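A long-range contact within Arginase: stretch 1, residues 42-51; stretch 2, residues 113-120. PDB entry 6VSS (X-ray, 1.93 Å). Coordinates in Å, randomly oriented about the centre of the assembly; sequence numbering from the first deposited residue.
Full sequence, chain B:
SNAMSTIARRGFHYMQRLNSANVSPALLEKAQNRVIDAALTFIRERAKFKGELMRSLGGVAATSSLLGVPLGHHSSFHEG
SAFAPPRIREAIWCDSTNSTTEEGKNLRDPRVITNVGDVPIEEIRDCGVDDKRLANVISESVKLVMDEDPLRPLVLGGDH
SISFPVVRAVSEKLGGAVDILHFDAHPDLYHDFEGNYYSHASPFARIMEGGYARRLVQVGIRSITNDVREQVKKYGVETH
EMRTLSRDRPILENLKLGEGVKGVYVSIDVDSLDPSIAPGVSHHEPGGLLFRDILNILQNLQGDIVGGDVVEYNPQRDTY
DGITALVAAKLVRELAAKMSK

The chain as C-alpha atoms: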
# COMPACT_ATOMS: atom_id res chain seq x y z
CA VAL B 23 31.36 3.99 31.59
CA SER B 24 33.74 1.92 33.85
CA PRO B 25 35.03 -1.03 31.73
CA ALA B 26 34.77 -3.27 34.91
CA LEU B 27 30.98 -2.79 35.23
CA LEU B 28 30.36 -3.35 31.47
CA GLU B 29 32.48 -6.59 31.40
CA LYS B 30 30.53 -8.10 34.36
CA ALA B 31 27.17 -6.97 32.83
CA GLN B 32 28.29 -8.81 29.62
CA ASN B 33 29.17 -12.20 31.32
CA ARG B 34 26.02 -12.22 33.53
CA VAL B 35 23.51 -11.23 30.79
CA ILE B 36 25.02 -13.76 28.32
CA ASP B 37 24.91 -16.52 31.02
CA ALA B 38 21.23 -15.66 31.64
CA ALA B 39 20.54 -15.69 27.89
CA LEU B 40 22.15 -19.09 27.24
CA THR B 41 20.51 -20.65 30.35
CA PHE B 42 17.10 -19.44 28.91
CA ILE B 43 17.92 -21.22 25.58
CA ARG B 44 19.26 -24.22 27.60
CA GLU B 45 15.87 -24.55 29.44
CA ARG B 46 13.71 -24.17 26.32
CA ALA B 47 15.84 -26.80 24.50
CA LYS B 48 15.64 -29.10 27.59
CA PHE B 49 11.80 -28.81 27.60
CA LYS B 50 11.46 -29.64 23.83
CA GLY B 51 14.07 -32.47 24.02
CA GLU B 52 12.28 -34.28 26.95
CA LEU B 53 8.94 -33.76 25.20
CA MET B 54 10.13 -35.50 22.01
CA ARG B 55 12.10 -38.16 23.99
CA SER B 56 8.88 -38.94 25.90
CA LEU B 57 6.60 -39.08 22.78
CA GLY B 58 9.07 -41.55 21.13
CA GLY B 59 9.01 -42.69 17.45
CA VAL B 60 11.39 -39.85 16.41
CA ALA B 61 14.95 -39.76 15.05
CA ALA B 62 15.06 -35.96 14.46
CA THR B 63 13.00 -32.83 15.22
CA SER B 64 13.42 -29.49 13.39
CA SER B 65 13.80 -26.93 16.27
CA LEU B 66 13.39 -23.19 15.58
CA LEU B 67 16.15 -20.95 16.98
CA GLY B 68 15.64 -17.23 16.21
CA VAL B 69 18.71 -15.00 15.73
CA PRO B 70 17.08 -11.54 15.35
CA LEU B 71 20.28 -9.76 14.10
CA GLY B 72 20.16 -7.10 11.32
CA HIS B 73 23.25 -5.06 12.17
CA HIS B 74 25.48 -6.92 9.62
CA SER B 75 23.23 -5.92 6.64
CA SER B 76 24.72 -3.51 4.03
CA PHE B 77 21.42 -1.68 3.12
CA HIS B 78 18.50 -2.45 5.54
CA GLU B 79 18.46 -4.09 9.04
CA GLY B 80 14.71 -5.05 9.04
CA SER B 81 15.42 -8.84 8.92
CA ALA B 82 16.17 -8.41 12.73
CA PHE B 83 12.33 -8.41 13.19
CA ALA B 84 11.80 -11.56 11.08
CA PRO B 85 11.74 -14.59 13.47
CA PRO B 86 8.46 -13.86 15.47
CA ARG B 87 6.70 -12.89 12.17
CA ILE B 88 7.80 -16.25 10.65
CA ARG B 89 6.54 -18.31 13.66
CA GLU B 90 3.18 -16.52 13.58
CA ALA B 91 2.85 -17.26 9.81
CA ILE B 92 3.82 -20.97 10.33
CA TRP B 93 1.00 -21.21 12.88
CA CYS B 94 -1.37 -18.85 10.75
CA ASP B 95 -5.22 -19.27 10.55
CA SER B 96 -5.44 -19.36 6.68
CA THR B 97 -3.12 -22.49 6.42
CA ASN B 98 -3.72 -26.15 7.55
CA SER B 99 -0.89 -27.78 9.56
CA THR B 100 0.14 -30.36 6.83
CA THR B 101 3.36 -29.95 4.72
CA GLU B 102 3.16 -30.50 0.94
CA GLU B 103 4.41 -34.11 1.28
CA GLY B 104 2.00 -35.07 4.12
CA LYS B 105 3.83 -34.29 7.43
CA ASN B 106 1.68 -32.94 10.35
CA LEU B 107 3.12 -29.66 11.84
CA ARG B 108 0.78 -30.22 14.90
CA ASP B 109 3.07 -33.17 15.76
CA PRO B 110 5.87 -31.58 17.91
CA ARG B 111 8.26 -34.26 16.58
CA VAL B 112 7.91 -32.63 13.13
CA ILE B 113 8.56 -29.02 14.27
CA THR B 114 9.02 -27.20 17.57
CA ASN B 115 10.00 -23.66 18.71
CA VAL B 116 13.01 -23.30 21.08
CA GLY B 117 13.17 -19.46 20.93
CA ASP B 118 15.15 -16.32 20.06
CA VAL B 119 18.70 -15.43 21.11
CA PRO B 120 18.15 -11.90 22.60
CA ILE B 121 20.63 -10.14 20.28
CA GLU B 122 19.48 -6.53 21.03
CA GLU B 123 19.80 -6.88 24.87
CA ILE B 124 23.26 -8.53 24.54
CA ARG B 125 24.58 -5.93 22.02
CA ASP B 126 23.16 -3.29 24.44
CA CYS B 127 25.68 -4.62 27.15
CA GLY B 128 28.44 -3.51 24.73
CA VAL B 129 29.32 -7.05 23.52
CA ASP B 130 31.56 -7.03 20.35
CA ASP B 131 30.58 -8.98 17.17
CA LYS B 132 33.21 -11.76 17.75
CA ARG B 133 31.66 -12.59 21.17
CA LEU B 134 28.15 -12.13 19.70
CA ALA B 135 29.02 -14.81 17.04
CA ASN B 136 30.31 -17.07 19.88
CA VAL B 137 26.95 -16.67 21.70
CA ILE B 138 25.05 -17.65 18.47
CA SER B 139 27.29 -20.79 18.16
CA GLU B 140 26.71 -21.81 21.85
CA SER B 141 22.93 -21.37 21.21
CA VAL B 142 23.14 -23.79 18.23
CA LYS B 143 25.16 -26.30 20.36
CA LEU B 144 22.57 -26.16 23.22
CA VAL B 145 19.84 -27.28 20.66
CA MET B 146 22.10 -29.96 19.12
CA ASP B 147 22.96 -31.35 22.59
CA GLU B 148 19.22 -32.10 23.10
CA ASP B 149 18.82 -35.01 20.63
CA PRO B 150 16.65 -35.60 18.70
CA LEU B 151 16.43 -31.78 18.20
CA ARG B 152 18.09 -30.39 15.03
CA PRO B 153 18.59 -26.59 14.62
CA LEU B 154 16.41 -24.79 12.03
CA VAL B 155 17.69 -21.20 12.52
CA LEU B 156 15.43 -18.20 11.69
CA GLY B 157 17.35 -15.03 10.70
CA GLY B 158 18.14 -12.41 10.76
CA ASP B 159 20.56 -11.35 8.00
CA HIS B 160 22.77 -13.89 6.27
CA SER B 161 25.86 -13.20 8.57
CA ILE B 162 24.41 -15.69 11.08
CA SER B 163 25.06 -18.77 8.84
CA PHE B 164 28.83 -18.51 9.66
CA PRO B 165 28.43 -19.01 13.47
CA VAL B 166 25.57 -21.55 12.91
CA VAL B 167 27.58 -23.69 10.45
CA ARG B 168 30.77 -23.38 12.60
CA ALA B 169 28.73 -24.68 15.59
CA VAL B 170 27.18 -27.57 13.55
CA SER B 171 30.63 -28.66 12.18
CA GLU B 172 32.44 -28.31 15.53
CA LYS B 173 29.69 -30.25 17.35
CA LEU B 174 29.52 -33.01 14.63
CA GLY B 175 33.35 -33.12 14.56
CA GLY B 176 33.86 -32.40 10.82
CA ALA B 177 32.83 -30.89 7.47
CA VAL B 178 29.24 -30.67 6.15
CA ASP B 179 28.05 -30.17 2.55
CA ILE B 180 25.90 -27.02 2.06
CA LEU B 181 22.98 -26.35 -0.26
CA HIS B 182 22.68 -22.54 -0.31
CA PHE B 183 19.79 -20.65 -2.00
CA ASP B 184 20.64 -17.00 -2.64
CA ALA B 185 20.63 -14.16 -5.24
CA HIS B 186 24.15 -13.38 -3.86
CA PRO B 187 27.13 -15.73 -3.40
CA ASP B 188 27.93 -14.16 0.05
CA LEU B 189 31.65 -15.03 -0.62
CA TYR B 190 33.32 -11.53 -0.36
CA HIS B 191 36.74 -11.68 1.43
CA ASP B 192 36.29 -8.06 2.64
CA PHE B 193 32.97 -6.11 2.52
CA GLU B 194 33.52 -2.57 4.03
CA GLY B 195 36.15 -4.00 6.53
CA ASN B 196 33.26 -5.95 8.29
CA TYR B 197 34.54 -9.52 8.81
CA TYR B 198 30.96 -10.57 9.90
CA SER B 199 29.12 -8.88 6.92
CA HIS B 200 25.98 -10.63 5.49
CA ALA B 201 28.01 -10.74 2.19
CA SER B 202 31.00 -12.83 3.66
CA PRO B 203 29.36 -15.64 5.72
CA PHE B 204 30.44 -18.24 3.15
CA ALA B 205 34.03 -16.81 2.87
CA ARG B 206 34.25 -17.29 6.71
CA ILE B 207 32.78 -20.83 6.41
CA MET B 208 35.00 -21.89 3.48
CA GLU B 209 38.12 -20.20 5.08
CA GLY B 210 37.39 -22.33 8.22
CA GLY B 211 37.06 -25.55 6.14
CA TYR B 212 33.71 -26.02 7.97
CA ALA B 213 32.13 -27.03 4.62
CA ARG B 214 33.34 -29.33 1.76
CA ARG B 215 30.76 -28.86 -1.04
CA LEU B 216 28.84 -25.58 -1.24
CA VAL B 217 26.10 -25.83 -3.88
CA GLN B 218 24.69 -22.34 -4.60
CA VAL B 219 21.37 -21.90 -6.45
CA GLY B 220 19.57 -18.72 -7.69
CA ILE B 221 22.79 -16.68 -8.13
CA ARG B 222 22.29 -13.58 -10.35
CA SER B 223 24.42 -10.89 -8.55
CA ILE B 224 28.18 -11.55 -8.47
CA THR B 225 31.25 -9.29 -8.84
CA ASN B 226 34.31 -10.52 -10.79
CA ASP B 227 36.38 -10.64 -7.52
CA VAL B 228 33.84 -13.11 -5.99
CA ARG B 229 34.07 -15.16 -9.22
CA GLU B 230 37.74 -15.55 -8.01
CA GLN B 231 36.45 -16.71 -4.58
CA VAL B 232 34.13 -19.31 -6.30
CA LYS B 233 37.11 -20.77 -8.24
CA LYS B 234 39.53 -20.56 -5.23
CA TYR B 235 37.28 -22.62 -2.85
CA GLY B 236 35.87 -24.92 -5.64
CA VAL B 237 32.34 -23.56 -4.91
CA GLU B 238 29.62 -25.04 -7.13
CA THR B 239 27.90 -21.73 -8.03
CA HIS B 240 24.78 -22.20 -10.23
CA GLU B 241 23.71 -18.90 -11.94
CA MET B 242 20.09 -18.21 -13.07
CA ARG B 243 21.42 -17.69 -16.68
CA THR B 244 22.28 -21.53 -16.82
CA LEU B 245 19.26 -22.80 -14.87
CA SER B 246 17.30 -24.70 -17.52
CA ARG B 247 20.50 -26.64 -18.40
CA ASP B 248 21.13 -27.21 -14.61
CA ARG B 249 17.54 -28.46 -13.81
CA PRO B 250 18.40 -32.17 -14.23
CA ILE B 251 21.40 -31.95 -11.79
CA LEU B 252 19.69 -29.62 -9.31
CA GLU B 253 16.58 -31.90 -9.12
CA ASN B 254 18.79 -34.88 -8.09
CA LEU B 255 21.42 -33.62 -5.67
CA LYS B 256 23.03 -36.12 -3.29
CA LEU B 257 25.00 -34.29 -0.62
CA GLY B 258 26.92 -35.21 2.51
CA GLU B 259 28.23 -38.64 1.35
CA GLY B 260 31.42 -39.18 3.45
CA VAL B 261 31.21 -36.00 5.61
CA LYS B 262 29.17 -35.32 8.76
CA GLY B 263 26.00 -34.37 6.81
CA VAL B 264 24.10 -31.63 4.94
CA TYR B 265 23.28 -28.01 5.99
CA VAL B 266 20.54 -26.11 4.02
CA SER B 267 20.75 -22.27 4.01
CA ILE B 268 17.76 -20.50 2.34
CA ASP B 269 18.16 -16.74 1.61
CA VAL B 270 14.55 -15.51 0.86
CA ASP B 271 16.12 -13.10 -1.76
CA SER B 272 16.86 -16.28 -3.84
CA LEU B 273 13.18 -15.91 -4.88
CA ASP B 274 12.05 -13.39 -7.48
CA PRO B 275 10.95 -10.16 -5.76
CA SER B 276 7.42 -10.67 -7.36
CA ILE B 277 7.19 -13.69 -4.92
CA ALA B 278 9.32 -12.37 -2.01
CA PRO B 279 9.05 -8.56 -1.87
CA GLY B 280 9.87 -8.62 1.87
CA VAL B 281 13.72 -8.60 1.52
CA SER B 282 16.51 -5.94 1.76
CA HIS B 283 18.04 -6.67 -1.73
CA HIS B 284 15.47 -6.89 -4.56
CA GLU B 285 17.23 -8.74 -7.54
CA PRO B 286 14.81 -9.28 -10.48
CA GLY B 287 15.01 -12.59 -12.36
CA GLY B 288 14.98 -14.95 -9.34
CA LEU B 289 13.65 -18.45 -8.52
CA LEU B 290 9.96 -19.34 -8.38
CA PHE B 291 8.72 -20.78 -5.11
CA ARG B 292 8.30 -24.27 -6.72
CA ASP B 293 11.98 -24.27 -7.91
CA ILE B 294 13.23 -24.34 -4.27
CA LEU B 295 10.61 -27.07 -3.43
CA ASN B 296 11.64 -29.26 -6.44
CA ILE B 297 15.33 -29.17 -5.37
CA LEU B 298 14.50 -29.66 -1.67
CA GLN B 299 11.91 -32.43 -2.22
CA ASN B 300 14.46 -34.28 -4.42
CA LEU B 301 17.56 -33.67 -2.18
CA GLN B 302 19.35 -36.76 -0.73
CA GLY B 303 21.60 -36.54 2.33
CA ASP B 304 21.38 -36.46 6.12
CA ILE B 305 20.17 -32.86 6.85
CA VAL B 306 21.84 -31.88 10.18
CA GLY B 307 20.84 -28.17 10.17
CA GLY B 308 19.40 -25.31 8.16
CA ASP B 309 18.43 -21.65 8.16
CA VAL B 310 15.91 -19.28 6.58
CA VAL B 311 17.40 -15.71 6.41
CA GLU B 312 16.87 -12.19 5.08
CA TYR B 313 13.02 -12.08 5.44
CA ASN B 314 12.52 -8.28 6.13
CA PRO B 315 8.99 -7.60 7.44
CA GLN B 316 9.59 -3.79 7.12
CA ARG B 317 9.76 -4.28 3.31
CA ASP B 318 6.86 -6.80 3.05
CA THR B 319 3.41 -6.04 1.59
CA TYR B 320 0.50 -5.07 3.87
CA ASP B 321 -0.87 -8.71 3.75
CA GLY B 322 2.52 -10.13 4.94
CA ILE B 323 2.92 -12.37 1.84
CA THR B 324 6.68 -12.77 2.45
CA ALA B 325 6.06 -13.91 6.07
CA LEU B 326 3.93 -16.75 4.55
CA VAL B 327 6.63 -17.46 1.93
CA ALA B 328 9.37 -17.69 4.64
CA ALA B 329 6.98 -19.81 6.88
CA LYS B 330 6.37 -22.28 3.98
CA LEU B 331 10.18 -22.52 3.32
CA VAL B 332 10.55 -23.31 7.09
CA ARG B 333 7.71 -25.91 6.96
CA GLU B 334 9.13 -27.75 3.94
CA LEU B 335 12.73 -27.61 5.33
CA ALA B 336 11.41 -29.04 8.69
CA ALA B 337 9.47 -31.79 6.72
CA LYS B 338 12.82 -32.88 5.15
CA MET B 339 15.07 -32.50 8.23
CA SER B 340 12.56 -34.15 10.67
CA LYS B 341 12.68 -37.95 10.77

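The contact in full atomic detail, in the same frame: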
# COMPACT_ATOMS: atom_id res chain seq x y z
N PHE B 42 18.51 -19.47 29.38
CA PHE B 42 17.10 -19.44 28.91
C PHE B 42 16.96 -20.43 27.75
O PHE B 42 16.02 -21.29 27.76
CB PHE B 42 16.65 -18.05 28.45
CG PHE B 42 15.24 -18.00 27.93
CD1 PHE B 42 14.17 -18.00 28.81
CD2 PHE B 42 14.98 -17.95 26.59
CE1 PHE B 42 12.85 -17.94 28.35
CE2 PHE B 42 13.67 -17.90 26.13
CZ PHE B 42 12.62 -17.91 27.01
N ILE B 43 17.87 -20.31 26.77
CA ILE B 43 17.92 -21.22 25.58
C ILE B 43 18.12 -22.65 26.09
O ILE B 43 17.44 -23.53 25.61
CB ILE B 43 18.98 -20.83 24.50
CG1 ILE B 43 18.85 -19.41 23.94
CG2 ILE B 43 19.00 -21.87 23.37
CD1 ILE B 43 17.68 -19.17 23.01
N ARG B 44 19.00 -22.86 27.07
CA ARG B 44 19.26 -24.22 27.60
C ARG B 44 17.91 -24.80 28.04
O ARG B 44 17.62 -25.93 27.66
CB ARG B 44 20.29 -24.27 28.75
CG ARG B 44 20.61 -25.68 29.23
CD ARG B 44 21.85 -25.85 30.14
NE ARG B 44 22.95 -24.96 29.76
CZ ARG B 44 23.37 -23.87 30.43
NH1 ARG B 44 24.33 -23.10 29.93
NH2 ARG B 44 22.83 -23.51 31.60
N GLU B 45 17.12 -24.05 28.79
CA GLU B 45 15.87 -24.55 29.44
C GLU B 45 14.78 -24.76 28.39
O GLU B 45 13.99 -25.72 28.52
CB GLU B 45 15.37 -23.59 30.52
CG GLU B 45 16.33 -23.45 31.70
CD GLU B 45 16.48 -24.74 32.47
OE1 GLU B 45 15.51 -25.53 32.44
OE2 GLU B 45 17.57 -24.95 33.10
N ARG B 46 14.74 -23.92 27.36
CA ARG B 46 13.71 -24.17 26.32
C ARG B 46 14.12 -25.42 25.56
O ARG B 46 13.23 -26.24 25.25
CB ARG B 46 13.51 -22.92 25.46
CG ARG B 46 12.77 -21.84 26.23
CD ARG B 46 11.26 -21.97 26.05
NE ARG B 46 10.81 -22.02 24.68
CZ ARG B 46 9.67 -22.59 24.29
NH1 ARG B 46 8.81 -23.08 25.18
NH2 ARG B 46 9.37 -22.58 23.00
N ALA B 47 15.41 -25.60 25.27
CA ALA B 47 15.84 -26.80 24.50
C ALA B 47 15.60 -28.06 25.36
O ALA B 47 15.25 -29.16 24.81
CB ALA B 47 17.27 -26.67 24.02
N LYS B 48 15.76 -27.95 26.66
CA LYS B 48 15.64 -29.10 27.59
C LYS B 48 14.17 -29.54 27.55
O LYS B 48 13.89 -30.73 27.41
CB LYS B 48 16.11 -28.66 28.99
CG LYS B 48 15.64 -29.49 30.18
CD LYS B 48 16.22 -28.98 31.51
CE LYS B 48 16.04 -29.96 32.65
NZ LYS B 48 14.63 -29.98 33.11
N PHE B 49 13.26 -28.58 27.71
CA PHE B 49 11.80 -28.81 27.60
C PHE B 49 11.50 -29.62 26.31
O PHE B 49 11.05 -30.79 26.40
CB PHE B 49 11.08 -27.47 27.71
CG PHE B 49 9.62 -27.54 27.33
CD1 PHE B 49 8.86 -28.64 27.66
CD2 PHE B 49 9.00 -26.48 26.70
CE1 PHE B 49 7.52 -28.69 27.32
CE2 PHE B 49 7.67 -26.54 26.35
CZ PHE B 49 6.93 -27.63 26.67
N LYS B 50 11.84 -29.06 25.14
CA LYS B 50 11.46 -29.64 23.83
C LYS B 50 12.16 -30.98 23.62
O LYS B 50 11.49 -31.88 23.10
CB LYS B 50 11.67 -28.58 22.75
CG LYS B 50 10.75 -27.38 22.91
CD LYS B 50 9.32 -27.79 23.06
CE LYS B 50 8.34 -26.64 23.01
NZ LYS B 50 8.33 -25.96 21.70
N GLY B 51 13.38 -31.18 24.13
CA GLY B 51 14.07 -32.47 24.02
C GLY B 51 13.36 -33.59 24.79
O GLY B 51 13.21 -34.69 24.26
N ILE B 113 8.01 -30.40 14.13
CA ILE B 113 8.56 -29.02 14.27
C ILE B 113 8.24 -28.47 15.65
O ILE B 113 7.15 -28.70 16.17
CB ILE B 113 8.06 -28.11 13.14
CG1 ILE B 113 8.88 -26.82 13.10
CG2 ILE B 113 6.55 -27.86 13.28
CD1 ILE B 113 8.40 -25.86 12.06
N THR B 114 9.21 -27.79 16.25
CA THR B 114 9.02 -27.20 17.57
C THR B 114 9.78 -25.87 17.62
O THR B 114 10.85 -25.76 17.02
CB THR B 114 9.43 -28.25 18.61
OG1 THR B 114 8.94 -27.82 19.87
CG2 THR B 114 10.91 -28.40 18.78
N ASN B 115 9.30 -24.94 18.45
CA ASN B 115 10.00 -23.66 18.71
C ASN B 115 10.88 -23.80 19.94
O ASN B 115 10.37 -24.22 20.95
CB ASN B 115 9.01 -22.52 18.91
CG ASN B 115 9.72 -21.19 19.03
OD1 ASN B 115 10.79 -20.97 18.45
ND2 ASN B 115 9.17 -20.30 19.82
N VAL B 116 12.14 -23.41 19.88
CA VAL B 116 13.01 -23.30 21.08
C VAL B 116 12.95 -21.84 21.53
O VAL B 116 12.38 -21.58 22.59
CB VAL B 116 14.45 -23.76 20.79
CG1 VAL B 116 15.41 -23.31 21.89
CG2 VAL B 116 14.53 -25.26 20.60
N GLY B 117 13.37 -20.90 20.67
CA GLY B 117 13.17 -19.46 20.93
C GLY B 117 14.23 -18.60 20.27
O GLY B 117 14.86 -19.08 19.36
N ASP B 118 14.34 -17.35 20.71
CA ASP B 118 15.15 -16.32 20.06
C ASP B 118 16.33 -16.06 20.99
O ASP B 118 16.12 -15.91 22.19
CB ASP B 118 14.32 -15.07 19.79
CG ASP B 118 13.32 -15.21 18.67
OD1 ASP B 118 13.19 -16.30 18.12
OD2 ASP B 118 12.68 -14.22 18.35
N VAL B 119 17.53 -16.06 20.44
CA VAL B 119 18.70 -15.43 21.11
C VAL B 119 18.43 -13.93 21.18
O VAL B 119 18.30 -13.30 20.13
CB VAL B 119 20.01 -15.66 20.35
CG1 VAL B 119 21.17 -14.93 21.04
CG2 VAL B 119 20.29 -17.15 20.17
N PRO B 120 18.42 -13.33 22.40
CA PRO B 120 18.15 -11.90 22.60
C PRO B 120 19.32 -10.98 22.23
O PRO B 120 20.05 -10.40 23.11
CB PRO B 120 17.85 -11.83 24.10
CG PRO B 120 18.68 -12.93 24.70
CD PRO B 120 18.67 -14.04 23.66
O HOH W 1 6.48 -25.08 19.44

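Residues 42-51 form part of a longer helix that lies against the strand 113-118 almost exactly antiparallel: the axes make an angle of 176° and approach to 7.6 Å. Backbones come nearest where Arg46 faces Val116 (CA to CA, 5.4 Å), and the contact buries 446 Å² summed over both sides.

The polar part of the contact joins side chains of the helix to the strand, largely to its backbone. Arg46, whose CA-to-CB bond points toward the strand, folds through m rotamers at chi1, chi2 and chi3, which brings its guanidinium alongside the chain. Arg46 NE donates to Val116 O at 2.7 Å with an N-H...acceptor angle of 156°, and this carbonyl lies at the guanidinium edge, near its plane, as a good donor geometry requires. Arg46 NH2 adds a weak bond to the same Val116 O (3.2 Å, 129°). The approach of Arg46 NH2 to Asn115 O is short, 2.8 Å, but its angle is too poor for a hydrogen bond.

One helical turn later, Lys50 also points toward the strand. With chi1 and chi2 both m, chi3 t and chi4 p, it sets its ammonium group beside two acceptors: Lys50 NZ donates to Asn115 O at 2.8 Å and to Thr114 OG1 at 2.7 Å. Thr114 suits this place because its CA-to-CB bond points toward the helix and its short side chain carries an acceptor. Water 1 extends the network, accepting from Lys50 NZ at 3.1 Å and from Asn115 N at 3.0 Å. The bonds to Val116 O and Asn115 O thus engage strand carbonyls directly, and Thr114 OG1 adds a side-chain acceptor.

The apolar part centres on Val116, which has 100 Å² covered, more than any other residue here. Val116 CG1 lies 4.1 Å from Ile43 CG2 and 4.4 Å from Ala47 CB, and also packs 4.1 Å from the aliphatic CB of Arg46. At Ala47 the helix backbone is itself close to the valine: Ala47 N lies 4.1 Å from Val116 CG1. Ile43 leaves its backbone sideways, but its end reaches the strand: Ile43 CD1 is 3.7 Å from Asp118 O and 4.4 Å from Val119 CG2.

Gly117 is explained first by its own backbone. At phi/psi of 152/-163, a CB would be jammed against the preceding carbonyl oxygen. That CB would also point toward the helix, with the ideal CB of Gly117 3.9 Å from Phe42 CE2.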